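Long-range contacts in putative uncharacterized protein (Pseudomonas phage 201phi2-1, PDB 3R4V), which is a phage relative of tubulin of unknown function, with guanosine-5'-diphosphate bound in a pocket: residues G25-D35 against S44-R54; D108-F116 against D190-T198. One frame throughout, in Å; residues are numbered along the deposited sequence.

Both contacts belong to the large mixed sheet of this tubulin-like protein, and they follow one another along the chain, contact 1 closing before contact 2 opens. Contact 1 pairs strand 46-49, outermost on its side of the sheet, with its parallel neighbour 28-32, whose C-terminal end comes close to the bound guanosine-5'-diphosphate and a magnesium ion. Three strands further in from 28-32 lies 113-119, the strand whose N-terminal approach is packed by helix 188-195 in contact 2. The centres of the two contacts are about 24 Å apart and their nearest atoms about 9 Å, without touching. One contact thus completes the sheet edge beside the nucleotide, while the other ties the sheet to a helix from the C-terminal family region.

Contact 1 of 2, residues G25-D35 against S44-R54; sequences GEAVHCFDTCD and SVNVTLTKGTR
N46 meets strand 28-32 at the start of a parallel pairing, strand 46-49 forming the edge of the Rossmann-like nucleotide-binding sheet of a tubulin-type fold. V28 O is gripped twice, by N46 N and, at 3.1 Å, by N46 ND2, the two donors arriving from opposite faces of the carbonyl plane. Because CG of N46 stands anti to its carbonyl carbon (chi1 -60°), the amide also lies alongside the H29 ring, their planes 18° apart, with ND2 over one ring face, 3.5 Å from CE1. Next on this face, T48 runs beside F31, its CB 3.7 Å from F31 CD2, and a water joins T48 OG1 to C30 O. L74 of helix 71-76 touches both F31 and T48. At the start of the pairing V45 CG1 packs on V28 CB at 3.6 Å. On the face of C30 and D32, C30 touches M15 and A18 of helix 11-18, and D32 brings its side chain within about 4 Å of both GDP and magnesium. Beyond the strands, T33 bonds S94 through its own hydroxyl, while T50 OG1 donates to T53 OG1, which in turn donates to T33 O at 2.7 Å, in the carbonyl plane on a lone pair.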
loop_
_atom_site.group_PDB
_atom_site.type_symbol
_atom_site.label_atom_id
_atom_site.label_comp_id
_atom_site.label_asym_id
_atom_site.label_seq_id
_atom_site.Cartn_x
_atom_site.Cartn_y
_atom_site.Cartn_z
ATOM N N GLY A 25 3.020 -16.315 -9.730
ATOM C CA GLY A 25 3.845 -17.353 -9.137
ATOM C C GLY A 25 5.022 -16.935 -8.274
ATOM O O GLY A 25 4.870 -16.234 -7.270
ATOM N N GLU A 26 6.206 -17.382 -8.680
ATOM C CA GLU A 26 7.413 -17.205 -7.881
ATOM C C GLU A 26 7.721 -15.742 -7.564
ATOM O O GLU A 26 8.424 -15.457 -6.592
ATOM C CB GLU A 26 8.616 -17.856 -8.569
ATOM C CG GLU A 26 9.492 -18.683 -7.635
ATOM C CD GLU A 26 8.784 -19.920 -7.112
ATOM O OE1 GLU A 26 8.814 -20.960 -7.802
ATOM O OE2 GLU A 26 8.198 -19.851 -6.010
ATOM N N ALA A 27 7.193 -14.824 -8.374
ATOM C CA ALA A 27 7.436 -13.389 -8.180
ATOM C C ALA A 27 6.668 -12.824 -6.993
ATOM O O ALA A 27 6.978 -11.730 -6.507
ATOM C CB ALA A 27 7.087 -12.608 -9.444
ATOM N N VAL A 28 5.671 -13.574 -6.533
ATOM C CA VAL A 28 4.799 -13.147 -5.440
ATOM C C VAL A 28 5.264 -13.692 -4.075
ATOM O O VAL A 28 5.508 -14.892 -3.911
ATOM C CB VAL A 28 3.337 -13.569 -5.725
ATOM C CG1 VAL A 28 2.443 -13.215 -4.574
ATOM C CG2 VAL A 28 2.833 -12.915 -7.020
ATOM N N HIS A 29 5.395 -12.795 -3.103
ATOM C CA HIS A 29 5.834 -13.151 -1.758
ATOM C C HIS A 29 4.845 -12.620 -0.735
ATOM O O HIS A 29 4.624 -11.405 -0.653
ATOM C CB HIS A 29 7.215 -12.557 -1.485
ATOM C CG HIS A 29 8.275 -13.058 -2.414
ATOM N ND1 HIS A 29 9.235 -13.965 -2.023
ATOM C CD2 HIS A 29 8.517 -12.791 -3.720
ATOM C CE1 HIS A 29 10.024 -14.238 -3.049
ATOM N NE2 HIS A 29 9.611 -13.537 -4.092
ATOM N N CYS A 30 4.254 -13.523 0.047
ATOM C CA CYS A 30 3.239 -13.141 1.029
ATOM C C CYS A 30 3.734 -13.336 2.451
ATOM O O CYS A 30 4.429 -14.300 2.736
ATOM C CB CYS A 30 1.971 -13.974 0.838
ATOM S SG CYS A 30 1.216 -13.796 -0.778
ATOM N N PHE A 31 3.347 -12.425 3.336
ATOM C CA PHE A 31 3.728 -12.495 4.743
ATOM C C PHE A 31 2.535 -12.202 5.649
ATOM O O PHE A 31 1.728 -11.318 5.361
ATOM C CB PHE A 31 4.853 -11.491 5.032
ATOM C CG PHE A 31 6.058 -11.681 4.165
ATOM C CD1 PHE A 31 6.176 -11.006 2.963
ATOM C CD2 PHE A 31 7.054 -12.573 4.529
ATOM C CE1 PHE A 31 7.276 -11.200 2.143
ATOM C CE2 PHE A 31 8.154 -12.777 3.717
ATOM C CZ PHE A 31 8.266 -12.087 2.517
ATOM N N ASP A 32 2.432 -12.947 6.743
ATOM C CA ASP A 32 1.400 -12.710 7.744
ATOM C C ASP A 32 1.861 -13.281 9.076
ATOM O O ASP A 32 2.910 -13.927 9.162
ATOM C CB ASP A 32 0.065 -13.346 7.327
ATOM C CG ASP A 32 -1.151 -12.567 7.835
ATOM O OD1 ASP A 32 -2.267 -12.819 7.335
ATOM O OD2 ASP A 32 -0.999 -11.694 8.721
ATOM N N THR A 33 1.065 -13.040 10.110
ATOM C CA THR A 33 1.398 -13.453 11.467
ATOM C C THR A 33 0.675 -14.735 11.861
ATOM O O THR A 33 0.983 -15.349 12.888
ATOM C CB THR A 33 1.047 -12.340 12.455
ATOM O OG1 THR A 33 -0.303 -11.919 12.226
ATOM C CG2 THR A 33 1.984 -11.150 12.256
ATOM N N CYS A 34 -0.299 -15.123 11.043
ATOM C CA CYS A 34 -0.967 -16.413 11.218
ATOM C C CYS A 34 -1.485 -16.876 9.865
ATOM O O CYS A 34 -1.094 -16.331 8.838
ATOM C CB CYS A 34 -2.098 -16.336 12.248
ATOM S SG CYS A 34 -2.618 -17.946 12.909
ATOM N N ASP A 35 -2.334 -17.900 9.859
ATOM C CA ASP A 35 -2.801 -18.478 8.600
ATOM C C ASP A 35 -4.293 -18.270 8.329
ATOM O O ASP A 35 -4.887 -18.999 7.531
ATOM C CB ASP A 35 -2.450 -19.976 8.531
ATOM C CG ASP A 35 -3.211 -20.821 9.554
ATOM O OD1 ASP A 35 -3.831 -20.257 10.481
ATOM O OD2 ASP A 35 -3.177 -22.067 9.429
ATOM N N SER A 44 0.602 -21.658 -5.029
ATOM C CA SER A 44 1.267 -21.219 -6.259
ATOM C C SER A 44 2.269 -20.079 -6.047
ATOM O O SER A 44 2.986 -19.686 -6.972
ATOM C CB SER A 44 0.227 -20.793 -7.298
ATOM O OG SER A 44 -0.609 -21.879 -7.667
ATOM N N VAL A 45 2.306 -19.535 -4.837
ATOM C CA VAL A 45 3.204 -18.419 -4.547
ATOM C C VAL A 45 3.957 -18.652 -3.235
ATOM O O VAL A 45 3.762 -19.669 -2.565
ATOM C CB VAL A 45 2.446 -17.078 -4.486
ATOM C CG1 VAL A 45 1.706 -16.816 -5.805
ATOM C CG2 VAL A 45 1.484 -17.053 -3.312
ATOM N N ASN A 46 4.824 -17.714 -2.876
ATOM C CA ASN A 46 5.547 -17.806 -1.616
ATOM C C ASN A 46 4.696 -17.316 -0.453
ATOM O O ASN A 46 4.061 -16.267 -0.536
ATOM C CB ASN A 46 6.862 -17.030 -1.692
ATOM C CG ASN A 46 7.786 -17.555 -2.779
ATOM O OD1 ASN A 46 8.410 -18.600 -2.619
ATOM N ND2 ASN A 46 7.874 -16.829 -3.889
ATOM N N VAL A 47 4.670 -18.093 0.626
ATOM C CA VAL A 47 3.976 -17.673 1.838
ATOM C C VAL A 47 4.857 -17.920 3.049
ATOM O O VAL A 47 5.328 -19.038 3.265
ATOM C CB VAL A 47 2.645 -18.421 2.020
ATOM C CG1 VAL A 47 1.981 -17.995 3.315
ATOM C CG2 VAL A 47 1.726 -18.162 0.837
ATOM N N THR A 48 5.081 -16.871 3.835
ATOM C CA THR A 48 5.885 -16.993 5.042
ATOM C C THR A 48 5.133 -16.399 6.226
ATOM O O THR A 48 4.711 -15.247 6.186
ATOM C CB THR A 48 7.240 -16.286 4.883
ATOM O OG1 THR A 48 7.898 -16.765 3.702
ATOM C CG2 THR A 48 8.121 -16.537 6.101
ATOM N N LEU A 49 4.950 -17.207 7.268
ATOM C CA LEU A 49 4.264 -16.765 8.481
ATOM C C LEU A 49 5.266 -16.588 9.619
ATOM O O LEU A 49 6.094 -17.471 9.857
ATOM C CB LEU A 49 3.191 -17.777 8.898
ATOM C CG LEU A 49 2.194 -18.182 7.808
ATOM C CD1 LEU A 49 1.224 -19.224 8.344
ATOM C CD2 LEU A 49 1.448 -16.972 7.265
ATOM N N THR A 50 5.193 -15.443 10.301
ATOM C CA THR A 50 6.082 -15.162 11.421
ATOM C C THR A 50 5.835 -16.125 12.578
ATOM O O THR A 50 4.746 -16.686 12.719
ATOM C CB THR A 50 5.937 -13.707 11.937
ATOM O OG1 THR A 50 4.563 -13.436 12.238
ATOM C CG2 THR A 50 6.414 -12.713 10.888
ATOM N N LYS A 51 6.863 -16.312 13.393
ATOM C CA LYS A 51 6.809 -17.240 14.514
ATOM C C LYS A 51 6.331 -16.550 15.793
ATOM O O LYS A 51 6.583 -15.359 16.004
ATOM C CB LYS A 51 8.187 -17.871 14.734
ATOM C CG LYS A 51 8.563 -18.920 13.687
ATOM C CD LYS A 51 10.025 -18.809 13.270
ATOM C CE LYS A 51 10.963 -18.861 14.469
ATOM N NZ LYS A 51 10.926 -20.178 15.162
ATOM N N GLY A 52 5.627 -17.303 16.632
ATOM C CA GLY A 52 5.179 -16.819 17.924
ATOM C C GLY A 52 4.180 -15.679 17.894
ATOM O O GLY A 52 4.089 -14.912 18.856
ATOM N N THR A 53 3.417 -15.568 16.808
ATOM C CA THR A 53 2.502 -14.440 16.645
ATOM C C THR A 53 1.039 -14.841 16.477
ATOM O O THR A 53 0.209 -14.005 16.125
ATOM C CB THR A 53 2.886 -13.550 15.444
ATOM O OG1 THR A 53 3.091 -14.367 14.286
ATOM C CG2 THR A 53 4.153 -12.756 15.736
ATOM N N ARG A 54 0.717 -16.107 16.718
ATOM C CA ARG A 54 -0.669 -16.547 16.613
ATOM C C ARG A 54 -1.540 -15.859 17.666
ATOM O O ARG A 54 -2.337 -14.974 17.350
ATOM C CB ARG A 54 -0.774 -18.068 16.746
ATOM C CG ARG A 54 -0.120 -18.844 15.612
ATOM C CD ARG A 54 -0.525 -20.312 15.655
ATOM N NE ARG A 54 0.160 -21.111 14.642
ATOM C CZ ARG A 54 1.222 -21.875 14.884
ATOM N NH1 ARG A 54 1.724 -21.948 16.110
ATOM N NH2 ARG A 54 1.780 -22.569 13.901
HETATM O O HOH W 1 6.891 -15.523 1.430
#

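Contact 2 of 2, residues D108-F116 against D190-T198; sequences DRKASFVSF and DVANWVRFT
S112 and A192 bring the two backbones closest, their CA atoms 5.4 Å apart, where the residues leading into strand 113-116 run past the last turn of helix 190-195. The strand and helix axes are inclined at 57° and approach to 9.6 Å, so the helix end packs across the start of the strand rather than along it. Just upstream, K110 closes the preceding helix with a Schellman motif, and R196 is the first residue beyond the other helix to leave helical angles. S112 rests on the helix backbone: its OG lies 3.2 Å from A192 CA, and its CB faces V195 CG1. V195 straddles the chain with two branches. Its chi1 of 71° puts CG1 between the backbone N and the carbonyl carbon and CG2 anti to the N; CG1 meets S112 while CG2 reaches F113 O at 3.3 Å and V114 CG1 at 3.8 Å. The indole of W194 adds CH2, 4.3 Å from V114 CG1. V149 of strand 148-154 touches both V114 and V195, continuing this apolar layer into the sheet. R196 reaches across to the loop K110-S112, its chain bending at chi3 (58°) to lay one face of the guanidinium over the peptide carbonyl of K110. Its NH1 donates to A111 O at 2.9 Å, with the acceptor at the guanidinium edge and the donor above the carbonyl plane. NE forms a salt bridge with D199, which probably balances the arginine's charge, while a water weakly bridges NH2 and K110 NZ. The contact thus combines apolar valine packing with a buried arginine whose NH1 satisfies a loop carbonyl.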
loop_
_atom_site.group_PDB
_atom_site.type_symbol
_atom_site.label_atom_id
_atom_site.label_comp_id
_atom_site.label_asym_id
_atom_site.label_seq_id
_atom_site.Cartn_x
_atom_site.Cartn_y
_atom_site.Cartn_z
ATOM N N ASP A 108 16.548 0.584 2.340
ATOM C CA ASP A 108 17.963 0.328 2.615
ATOM C C ASP A 108 18.668 -0.350 1.427
ATOM O O ASP A 108 19.870 -0.167 1.240
ATOM C CB ASP A 108 18.158 -0.496 3.899
ATOM C CG ASP A 108 17.843 0.290 5.174
ATOM O OD1 ASP A 108 17.697 1.531 5.126
ATOM O OD2 ASP A 108 17.766 -0.343 6.252
ATOM N N ARG A 109 17.925 -1.128 0.634
ATOM C CA ARG A 109 18.466 -1.736 -0.591
ATOM C C ARG A 109 18.638 -0.707 -1.708
ATOM O O ARG A 109 19.116 -1.038 -2.786
ATOM C CB ARG A 109 17.559 -2.859 -1.118
ATOM C CG ARG A 109 17.394 -4.064 -0.213
ATOM C CD ARG A 109 16.610 -5.181 -0.912
ATOM N NE ARG A 109 16.538 -6.389 -0.091
ATOM C CZ ARG A 109 15.978 -7.534 -0.477
ATOM N NH1 ARG A 109 15.447 -7.645 -1.684
ATOM N NH2 ARG A 109 15.966 -8.575 0.345
ATOM N N LYS A 110 18.225 0.532 -1.453
ATOM C CA LYS A 110 18.209 1.580 -2.481
ATOM C C LYS A 110 17.285 1.202 -3.637
ATOM O O LYS A 110 17.518 1.571 -4.788
ATOM C CB LYS A 110 19.626 1.881 -2.983
ATOM C CG LYS A 110 20.585 2.289 -1.872
ATOM C CD LYS A 110 19.937 3.326 -0.959
ATOM C CE LYS A 110 20.911 4.406 -0.539
ATOM N NZ LYS A 110 20.236 5.430 0.311
ATOM N N ALA A 111 16.227 0.471 -3.307
ATOM C CA ALA A 111 15.275 -0.029 -4.297
ATOM C C ALA A 111 14.276 0.988 -4.864
ATOM O O ALA A 111 13.968 2.028 -4.252
ATOM C CB ALA A 111 14.519 -1.224 -3.731
ATOM N N SER A 112 13.779 0.662 -6.055
ATOM C CA SER A 112 12.662 1.357 -6.676
ATOM C C SER A 112 11.402 0.543 -6.417
ATOM O O SER A 112 11.350 -0.650 -6.728
ATOM C CB SER A 112 12.877 1.455 -8.190
ATOM O OG SER A 112 14.050 2.183 -8.508
ATOM N N PHE A 113 10.388 1.171 -5.843
ATOM C CA PHE A 113 9.181 0.431 -5.516
ATOM C C PHE A 113 7.997 1.367 -5.325
ATOM O O PHE A 113 8.164 2.564 -5.099
ATOM C CB PHE A 113 9.403 -0.450 -4.264
ATOM C CG PHE A 113 9.808 0.338 -3.042
ATOM C CD1 PHE A 113 8.844 0.860 -2.187
ATOM C CD2 PHE A 113 11.152 0.565 -2.754
ATOM C CE1 PHE A 113 9.219 1.593 -1.046
ATOM C CE2 PHE A 113 11.538 1.295 -1.633
ATOM C CZ PHE A 113 10.568 1.813 -0.778
ATOM N N VAL A 114 6.798 0.815 -5.462
ATOM C CA VAL A 114 5.576 1.514 -5.073
ATOM C C VAL A 114 4.729 0.605 -4.200
ATOM O O VAL A 114 4.926 -0.608 -4.198
ATOM C CB VAL A 114 4.731 1.993 -6.279
ATOM C CG1 VAL A 114 5.546 2.965 -7.145
ATOM C CG2 VAL A 114 4.216 0.808 -7.112
ATOM N N SER A 115 3.799 1.190 -3.445
ATOM C CA SER A 115 2.933 0.387 -2.576
ATOM C C SER A 115 1.477 0.609 -2.923
ATOM O O SER A 115 1.106 1.666 -3.415
ATOM C CB SER A 115 3.144 0.792 -1.116
ATOM O OG SER A 115 4.502 0.607 -0.744
ATOM N N PHE A 116 0.653 -0.395 -2.648
ATOM C CA PHE A 116 -0.783 -0.266 -2.769
ATOM C C PHE A 116 -1.365 -0.475 -1.371
ATOM O O PHE A 116 -1.236 -1.567 -0.802
ATOM C CB PHE A 116 -1.327 -1.318 -3.746
ATOM C CG PHE A 116 -1.037 -0.988 -5.186
ATOM C CD1 PHE A 116 -1.960 -0.295 -5.948
ATOM C CD2 PHE A 116 0.184 -1.315 -5.745
ATOM C CE1 PHE A 116 -1.674 0.047 -7.259
ATOM C CE2 PHE A 116 0.476 -0.972 -7.065
ATOM C CZ PHE A 116 -0.449 -0.305 -7.812
ATOM N N ASP A 190 15.233 4.704 -16.081
ATOM C CA ASP A 190 14.133 5.644 -16.248
ATOM C C ASP A 190 13.084 5.417 -15.163
ATOM O O ASP A 190 12.620 6.360 -14.535
ATOM C CB ASP A 190 13.496 5.497 -17.629
ATOM C CG ASP A 190 14.427 5.920 -18.751
ATOM O OD1 ASP A 190 15.275 6.811 -18.525
ATOM O OD2 ASP A 190 14.308 5.365 -19.864
ATOM N N VAL A 191 12.724 4.156 -14.945
ATOM C CA VAL A 191 11.768 3.814 -13.893
ATOM C C VAL A 191 12.302 4.202 -12.517
ATOM O O VAL A 191 11.580 4.809 -11.722
ATOM C CB VAL A 191 11.399 2.318 -13.920
ATOM C CG1 VAL A 191 10.578 1.937 -12.690
ATOM C CG2 VAL A 191 10.645 1.988 -15.210
ATOM N N ALA A 192 13.566 3.883 -12.248
ATOM C CA ALA A 192 14.174 4.208 -10.954
ATOM C C ALA A 192 14.107 5.705 -10.691
ATOM O O ALA A 192 13.714 6.138 -9.608
ATOM C CB ALA A 192 15.627 3.711 -10.881
ATOM N N ASN A 193 14.473 6.504 -11.688
ATOM C CA ASN A 193 14.481 7.951 -11.502
ATOM C C ASN A 193 13.103 8.604 -11.497
ATOM O O ASN A 193 12.965 9.758 -11.080
ATOM C CB ASN A 193 15.408 8.622 -12.504
ATOM C CG ASN A 193 16.864 8.369 -12.182
ATOM O OD1 ASN A 193 17.313 8.606 -11.054
ATOM N ND2 ASN A 193 17.599 7.848 -13.150
ATOM N N TRP A 194 12.094 7.869 -11.961
ATOM C CA TRP A 194 10.717 8.310 -11.850
ATOM C C TRP A 194 10.259 8.221 -10.406
ATOM O O TRP A 194 9.711 9.177 -9.865
ATOM C CB TRP A 194 9.806 7.452 -12.741
ATOM C CG TRP A 194 8.339 7.496 -12.415
ATOM C CD1 TRP A 194 7.499 8.566 -12.534
ATOM C CD2 TRP A 194 7.538 6.406 -11.943
ATOM N NE1 TRP A 194 6.217 8.206 -12.159
ATOM C CE2 TRP A 194 6.219 6.885 -11.790
ATOM C CE3 TRP A 194 7.812 5.071 -11.628
ATOM C CZ2 TRP A 194 5.175 6.076 -11.334
ATOM C CZ3 TRP A 194 6.775 4.264 -11.178
ATOM C CH2 TRP A 194 5.475 4.767 -11.035
ATOM N N VAL A 195 10.475 7.067 -9.782
ATOM C CA VAL A 195 9.911 6.833 -8.453
ATOM C C VAL A 195 10.836 7.302 -7.316
ATOM O O VAL A 195 10.359 7.713 -6.247
ATOM C CB VAL A 195 9.484 5.351 -8.268
ATOM C CG1 VAL A 195 10.698 4.430 -8.160
ATOM C CG2 VAL A 195 8.594 5.225 -7.054
ATOM N N ARG A 196 12.148 7.254 -7.555
ATOM C CA ARG A 196 13.142 7.792 -6.619
ATOM C C ARG A 196 13.553 9.202 -7.064
ATOM O O ARG A 196 14.743 9.491 -7.232
ATOM C CB ARG A 196 14.378 6.896 -6.580
ATOM C CG ARG A 196 14.129 5.454 -6.120
ATOM C CD ARG A 196 15.456 4.654 -6.135
ATOM N NE ARG A 196 16.448 5.300 -5.279
ATOM C CZ ARG A 196 16.536 5.088 -3.973
ATOM N NH1 ARG A 196 15.730 4.207 -3.397
ATOM N NH2 ARG A 196 17.432 5.738 -3.245
ATOM N N PHE A 197 12.568 10.072 -7.271
ATOM C CA PHE A 197 12.831 11.356 -7.919
ATOM C C PHE A 197 13.744 12.289 -7.122
ATOM O O PHE A 197 14.372 13.160 -7.697
ATOM C CB PHE A 197 11.534 12.064 -8.335
ATOM C CG PHE A 197 10.576 12.314 -7.197
ATOM C CD1 PHE A 197 10.727 13.430 -6.379
ATOM C CD2 PHE A 197 9.519 11.440 -6.954
ATOM C CE1 PHE A 197 9.856 13.672 -5.325
ATOM C CE2 PHE A 197 8.631 11.678 -5.909
ATOM C CZ PHE A 197 8.794 12.793 -5.095
ATOM N N THR A 198 13.807 12.121 -5.805
ATOM C CA THR A 198 14.706 12.950 -4.986
ATOM C C THR A 198 16.191 12.626 -5.185
ATOM O O THR A 198 17.055 13.384 -4.747
ATOM C CB THR A 198 14.404 12.807 -3.489
ATOM O OG1 THR A 198 14.299 11.420 -3.172
ATOM C CG2 THR A 198 13.093 13.500 -3.124
HETATM O O HOH W 2 17.683 7.329 -0.572
#